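Local coordinates for iron-binding protein (Staphylococcus epidermidis, PDB 4M7O) that probably binds an iron-containing substrate outside the cell and delivers it for uptake, as periplasmic solute-binding proteins of ABC importers do, at residues Lys20-Ile25 with Pro80-Ala85; Asp215-Thr220 with Asn242-Thr247. All blocks are in the same frame, centred on the assembly; numbering follows the deposited sequence.

Contact 1: Lys20-Ile25 with Pro80-Ala85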
loop_
_atom_site.group_PDB
_atom_site.type_symbol
_atom_site.label_atom_id
_atom_site.label_comp_id
_atom_site.label_asym_id
_atom_site.label_seq_id
_atom_site.Cartn_x
_atom_site.Cartn_y
_atom_site.Cartn_z
ATOM N N LYS A 20 -9.197 -2.218 -26.299
ATOM C CA LYS A 20 -9.404 -3.196 -27.362
ATOM C C LYS A 20 -9.874 -4.562 -26.851
ATOM O O LYS A 20 -10.812 -5.135 -27.398
ATOM C CB LYS A 20 -8.135 -3.360 -28.201
ATOM C CG LYS A 20 -7.610 -2.072 -28.800
ATOM C CD LYS A 20 -6.270 -2.302 -29.477
ATOM N N LYS A 21 -9.225 -5.097 -25.820
ATOM C CA LYS A 21 -9.624 -6.412 -25.306
ATOM C C LYS A 21 -10.865 -6.358 -24.407
ATOM O O LYS A 21 -11.853 -7.043 -24.673
ATOM C CB LYS A 21 -8.475 -7.136 -24.592
ATOM C CG LYS A 21 -8.824 -8.592 -24.257
ATOM C CD LYS A 21 -7.690 -9.338 -23.557
ATOM C CE LYS A 21 -8.074 -10.798 -23.332
ATOM N NZ LYS A 21 -7.208 -11.467 -22.326
ATOM N N TYR A 22 -10.812 -5.558 -23.344
ATOM C CA TYR A 22 -11.994 -5.324 -22.517
ATOM C C TYR A 22 -12.463 -3.887 -22.727
ATOM O O TYR A 22 -11.635 -2.981 -22.854
ATOM C CB TYR A 22 -11.691 -5.590 -21.041
ATOM C CG TYR A 22 -11.306 -7.028 -20.732
ATOM C CD1 TYR A 22 -12.272 -8.010 -20.573
ATOM C CD2 TYR A 22 -9.977 -7.397 -20.582
ATOM C CE1 TYR A 22 -11.921 -9.328 -20.289
ATOM C CE2 TYR A 22 -9.619 -8.710 -20.300
ATOM C CZ TYR A 22 -10.593 -9.664 -20.147
ATOM O OH TYR A 22 -10.239 -10.965 -19.869
ATOM N N HIS A 23 -13.779 -3.682 -22.781
ATOM C CA HIS A 23 -14.336 -2.366 -23.123
ATOM C C HIS A 23 -15.065 -1.722 -21.966
ATOM O O HIS A 23 -15.282 -0.513 -21.965
ATOM C CB HIS A 23 -15.314 -2.468 -24.295
ATOM C CG HIS A 23 -14.694 -2.978 -25.549
ATOM N ND1 HIS A 23 -14.760 -4.304 -25.924
ATOM C CD2 HIS A 23 -13.989 -2.347 -26.516
ATOM C CE1 HIS A 23 -14.124 -4.465 -27.069
ATOM N NE2 HIS A 23 -13.648 -3.292 -27.452
ATOM N N ARG A 24 -15.460 -2.540 -20.993
ATOM C CA ARG A 24 -16.261 -2.061 -19.878
ATOM C C ARG A 24 -15.723 -2.616 -18.563
ATOM O O ARG A 24 -16.251 -3.587 -18.012
ATOM C CB ARG A 24 -17.733 -2.460 -20.087
ATOM C CG ARG A 24 -18.350 -1.854 -21.342
ATOM C CD ARG A 24 -19.860 -2.137 -21.403
ATOM N NE ARG A 24 -20.567 -1.467 -20.315
ATOM C CZ ARG A 24 -20.990 -0.206 -20.369
ATOM N NH1 ARG A 24 -20.778 0.523 -21.460
ATOM N NH2 ARG A 24 -21.627 0.325 -19.333
ATOM N N ILE A 25 -14.663 -1.993 -18.069
ATOM C CA ILE A 25 -13.966 -2.476 -16.895
ATOM C C ILE A 25 -14.521 -1.812 -15.638
ATOM O O ILE A 25 -14.771 -0.598 -15.627
ATOM C CB ILE A 25 -12.461 -2.155 -17.002
ATOM C CG1 ILE A 25 -11.884 -2.795 -18.265
ATOM C CG2 ILE A 25 -11.716 -2.613 -15.750
ATOM C CD1 ILE A 25 -10.515 -2.278 -18.650
ATOM N N PRO A 80 -20.422 -4.890 -17.137
ATOM C CA PRO A 80 -18.965 -4.954 -17.291
ATOM C C PRO A 80 -18.529 -6.243 -17.976
ATOM O O PRO A 80 -19.224 -7.257 -17.861
ATOM C CB PRO A 80 -18.468 -4.976 -15.838
ATOM C CG PRO A 80 -19.548 -5.724 -15.113
ATOM C CD PRO A 80 -20.848 -5.329 -15.797
ATOM N N ASP A 81 -17.405 -6.198 -18.689
ATOM C CA ASP A 81 -16.792 -7.416 -19.209
ATOM C C ASP A 81 -15.563 -7.793 -18.373
ATOM O O ASP A 81 -15.020 -8.893 -18.509
ATOM C CB ASP A 81 -16.426 -7.277 -20.692
ATOM C CG ASP A 81 -15.649 -6.000 -20.995
ATOM O OD1 ASP A 81 -15.162 -5.330 -20.055
ATOM O OD2 ASP A 81 -15.516 -5.661 -22.194
ATOM N N LEU A 82 -15.135 -6.883 -17.500
ATOM C CA LEU A 82 -14.054 -7.183 -16.562
ATOM C C LEU A 82 -14.279 -6.466 -15.239
ATOM O O LEU A 82 -14.532 -5.256 -15.215
ATOM C CB LEU A 82 -12.698 -6.761 -17.138
ATOM C CG LEU A 82 -11.516 -6.924 -16.174
ATOM C CD1 LEU A 82 -11.257 -8.401 -15.911
ATOM C CD2 LEU A 82 -10.262 -6.240 -16.716
ATOM N N ILE A 83 -14.203 -7.207 -14.140
ATOM C CA ILE A 83 -14.180 -6.574 -12.826
ATOM C C ILE A 83 -12.837 -6.865 -12.190
ATOM O O ILE A 83 -12.526 -8.014 -11.842
ATOM C CB ILE A 83 -15.271 -7.094 -11.895
ATOM C CG1 ILE A 83 -16.653 -6.852 -12.501
ATOM C CG2 ILE A 83 -15.151 -6.432 -10.515
ATOM C CD1 ILE A 83 -17.755 -7.558 -11.748
ATOM N N LEU A 84 -12.047 -5.814 -12.025
ATOM C CA LEU A 84 -10.684 -5.972 -11.581
ATOM C C LEU A 84 -10.625 -5.631 -10.097
ATOM O O LEU A 84 -10.599 -4.447 -9.711
ATOM C CB LEU A 84 -9.773 -5.059 -12.405
ATOM C CG LEU A 84 -8.275 -5.268 -12.197
ATOM C CD1 LEU A 84 -7.903 -6.697 -12.515
ATOM C CD2 LEU A 84 -7.473 -4.285 -13.052
ATOM N N ALA A 85 -10.597 -6.670 -9.266
ATOM C CA ALA A 85 -10.605 -6.492 -7.817
ATOM C C ALA A 85 -9.244 -6.852 -7.231
ATOM O O ALA A 85 -8.278 -7.058 -7.963
ATOM C CB ALA A 85 -11.705 -7.333 -7.170
#
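D81 points its carboxylate at the backbone of H23 and R24, and this polar grip is the heart of the contact. D81 OD2 takes the H23 N-H at 2.7 Å, almost straight (176°), on its syn lone pair. D81 OD1 receives R24 N at 3.0 Å from the syn side, but 35° out of the carboxylate plane; a second, weak bond runs from R24 N to OD2. CG of D81 sits between its own N and carbonyl carbon (chi1 49°), which turns the acid back over the loop. The backbone answers in the other direction, D81 N giving a bond of 2.9 Å to R24 O. R24 O and D81 OD1, two acceptors 2.9 Å apart, probably repel, offset by the N-H donor each receives.

The apolar part is a CH-pi contact. CB of L82 lies over one face of the Y22 ring, 4.1 Å from its centroid, while CD2 of L82 reaches I25 CG2 at 4.0 Å.

I25 and L82 form a parallel bridge where strand 25-27 starts beside strand 82-86, in the middle of the five-stranded parallel sheet. Strand 106-110 follows on the far side of 82-86, and L129 of helix 116-129 also packs on Y22.

Contact 2: Asp215-Thr220 with Asn242-Thr247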
loop_
_atom_site.group_PDB
_atom_site.type_symbol
_atom_site.label_atom_id
_atom_site.label_comp_id
_atom_site.label_asym_id
_atom_site.label_seq_id
_atom_site.Cartn_x
_atom_site.Cartn_y
_atom_site.Cartn_z
ATOM N N ASP A 215 15.870 3.431 17.049
ATOM C CA ASP A 215 16.367 4.793 16.920
ATOM C C ASP A 215 15.271 5.695 16.364
ATOM O O ASP A 215 15.332 6.912 16.484
ATOM C CB ASP A 215 17.578 4.802 15.994
ATOM C CG ASP A 215 18.656 3.821 16.437
ATOM O OD1 ASP A 215 19.119 3.911 17.602
ATOM O OD2 ASP A 215 19.033 2.944 15.624
ATOM N N ILE A 216 14.260 5.094 15.748
ATOM C CA ILE A 216 13.184 5.851 15.126
ATOM C C ILE A 216 11.877 5.085 15.332
ATOM O O ILE A 216 11.854 3.864 15.168
ATOM C CB ILE A 216 13.422 5.986 13.602
ATOM C CG1 ILE A 216 14.837 6.513 13.316
ATOM C CG2 ILE A 216 12.358 6.862 12.956
ATOM C CD1 ILE A 216 15.169 6.647 11.854
ATOM N N LEU A 217 10.805 5.785 15.711
ATOM C CA LEU A 217 9.465 5.179 15.772
ATOM C C LEU A 217 8.631 5.765 14.643
ATOM O O LEU A 217 8.600 6.989 14.442
ATOM C CB LEU A 217 8.772 5.483 17.102
ATOM C CG LEU A 217 9.589 5.318 18.388
ATOM C CD1 LEU A 217 8.750 5.659 19.636
ATOM C CD2 LEU A 217 10.096 3.890 18.499
ATOM N N ILE A 218 7.971 4.905 13.881
ATOM C CA ILE A 218 7.067 5.397 12.844
ATOM C C ILE A 218 5.732 4.700 12.972
ATOM O O ILE A 218 5.653 3.482 12.802
ATOM C CB ILE A 218 7.614 5.128 11.432
ATOM C CG1 ILE A 218 9.015 5.725 11.285
ATOM C CG2 ILE A 218 6.644 5.665 10.354
ATOM C CD1 ILE A 218 9.567 5.653 9.898
ATOM N N SER A 219 4.687 5.465 13.278
ATOM C CA SER A 219 3.330 4.926 13.284
ATOM C C SER A 219 2.711 5.008 11.895
ATOM O O SER A 219 2.810 6.035 11.218
ATOM C CB SER A 219 2.447 5.700 14.249
ATOM O OG SER A 219 1.089 5.449 13.928
ATOM N N THR A 220 2.062 3.935 11.462
ATOM C CA THR A 220 1.503 3.919 10.114
ATOM C C THR A 220 -0.008 4.031 10.113
ATOM O O THR A 220 -0.660 3.650 9.146
ATOM C CB THR A 220 1.915 2.651 9.358
ATOM O OG1 THR A 220 1.376 1.498 10.028
ATOM C CG2 THR A 220 3.422 2.552 9.323
ATOM N N ASN A 242 16.095 5.224 22.468
ATOM C CA ASN A 242 16.886 6.089 21.571
ATOM C C ASN A 242 15.950 7.091 20.863
ATOM O O ASN A 242 16.101 8.302 20.987
ATOM C CB ASN A 242 17.592 5.253 20.470
ATOM C CG ASN A 242 18.911 4.567 20.922
ATOM O OD1 ASN A 242 19.148 4.317 22.097
ATOM N ND2 ASN A 242 19.759 4.235 19.944
ATOM N N ALA A 243 14.966 6.549 20.142
ATOM C CA ALA A 243 14.009 7.345 19.359
ATOM C C ALA A 243 13.313 8.456 20.141
ATOM O O ALA A 243 13.159 9.558 19.637
ATOM C CB ALA A 243 12.970 6.441 18.722
ATOM N N VAL A 244 12.870 8.160 21.356
ATOM C CA VAL A 244 12.169 9.162 22.146
ATOM C C VAL A 244 13.128 10.255 22.621
ATOM O O VAL A 244 12.778 11.433 22.584
ATOM C CB VAL A 244 11.419 8.538 23.337
ATOM C CG1 VAL A 244 10.629 9.602 24.085
ATOM C CG2 VAL A 244 10.488 7.433 22.853
ATOM N N LYS A 245 14.336 9.868 23.038
ATOM C CA LYS A 245 15.354 10.825 23.499
ATOM C C LYS A 245 15.819 11.770 22.386
ATOM O O LYS A 245 16.122 12.937 22.636
ATOM C CB LYS A 245 16.572 10.092 24.089
ATOM C CG LYS A 245 16.336 9.448 25.446
ATOM N N ASN A 246 15.887 11.250 21.164
ATOM C CA ASN A 246 16.338 12.022 20.012
ATOM C C ASN A 246 15.182 12.608 19.203
ATOM O O ASN A 246 15.401 13.196 18.141
ATOM C CB ASN A 246 17.222 11.156 19.107
ATOM C CG ASN A 246 18.486 10.688 19.806
ATOM O OD1 ASN A 246 19.036 11.392 20.647
ATOM N ND2 ASN A 246 18.949 9.491 19.459
ATOM N N THR A 247 13.959 12.448 19.710
ATOM C CA THR A 247 12.766 12.993 19.065
ATOM C C THR A 247 12.669 12.543 17.608
ATOM O O THR A 247 12.521 13.357 16.703
ATOM C CB THR A 247 12.720 14.532 19.159
ATOM O OG1 THR A 247 13.162 14.933 20.458
ATOM C CG2 THR A 247 11.308 15.041 18.945
#
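D215 and N242 come unusually close: N242 ND2 is modelled 2.4 Å from D215 OD1, shorter than an ordinary hydrogen bond, so the exact length is doubtful though the pairing is plausible. The two side chains run alongside, pointing the same way, planes 33° apart. CG of D215 lies anti to its carbonyl carbon (chi1 -54°), swinging the carboxylate back to the helix. The other oxygen, OD2, is held by E162 N, so the acid probably ties the first turn of helix 242-245 to the start of strand 162-168.

Beside this polar pair A243 packs on the chain, its CB 3.3 Å and its CA 3.2 Å from D215 O, the latter a CA-H...O contact. Next along the strand, L217 brings CG to 3.6 Å from A243 CB. L217 CD1 touches V244 CG2 at 4.1 Å, the two side chains crossing at a slant.

A Schellman motif with T247 at C-prime ends the helix and turns the chain into strand 249-251, which pairs in parallel with strand 216-219. The short helix thus belongs to a beta-alpha-beta crossover, together with helix 225-234, whose I232 packs against both L217 and V244; helix 264-275 covers I216 and I218.

Contact 1 comes first along the chain, with contact 2 wholly after it, and the two lie on opposite sides of the centre. Their centres are 45 Å apart and their nearest atoms about 21 Å, so they do not touch. They share no sheet: contact 1 belongs to the parallel sheet built from the N-terminal strands, contact 2 to the mixed sheet that begins with strand 162-168. Between them in sequence comes the long helix 133-152, consistent with the two-lobed plan of solute-binding proteins whose lobes are joined by a single helix. Each contact thus probably joins parts of one lobe alone; in such proteins the substrate is usually held in the cleft between the lobes.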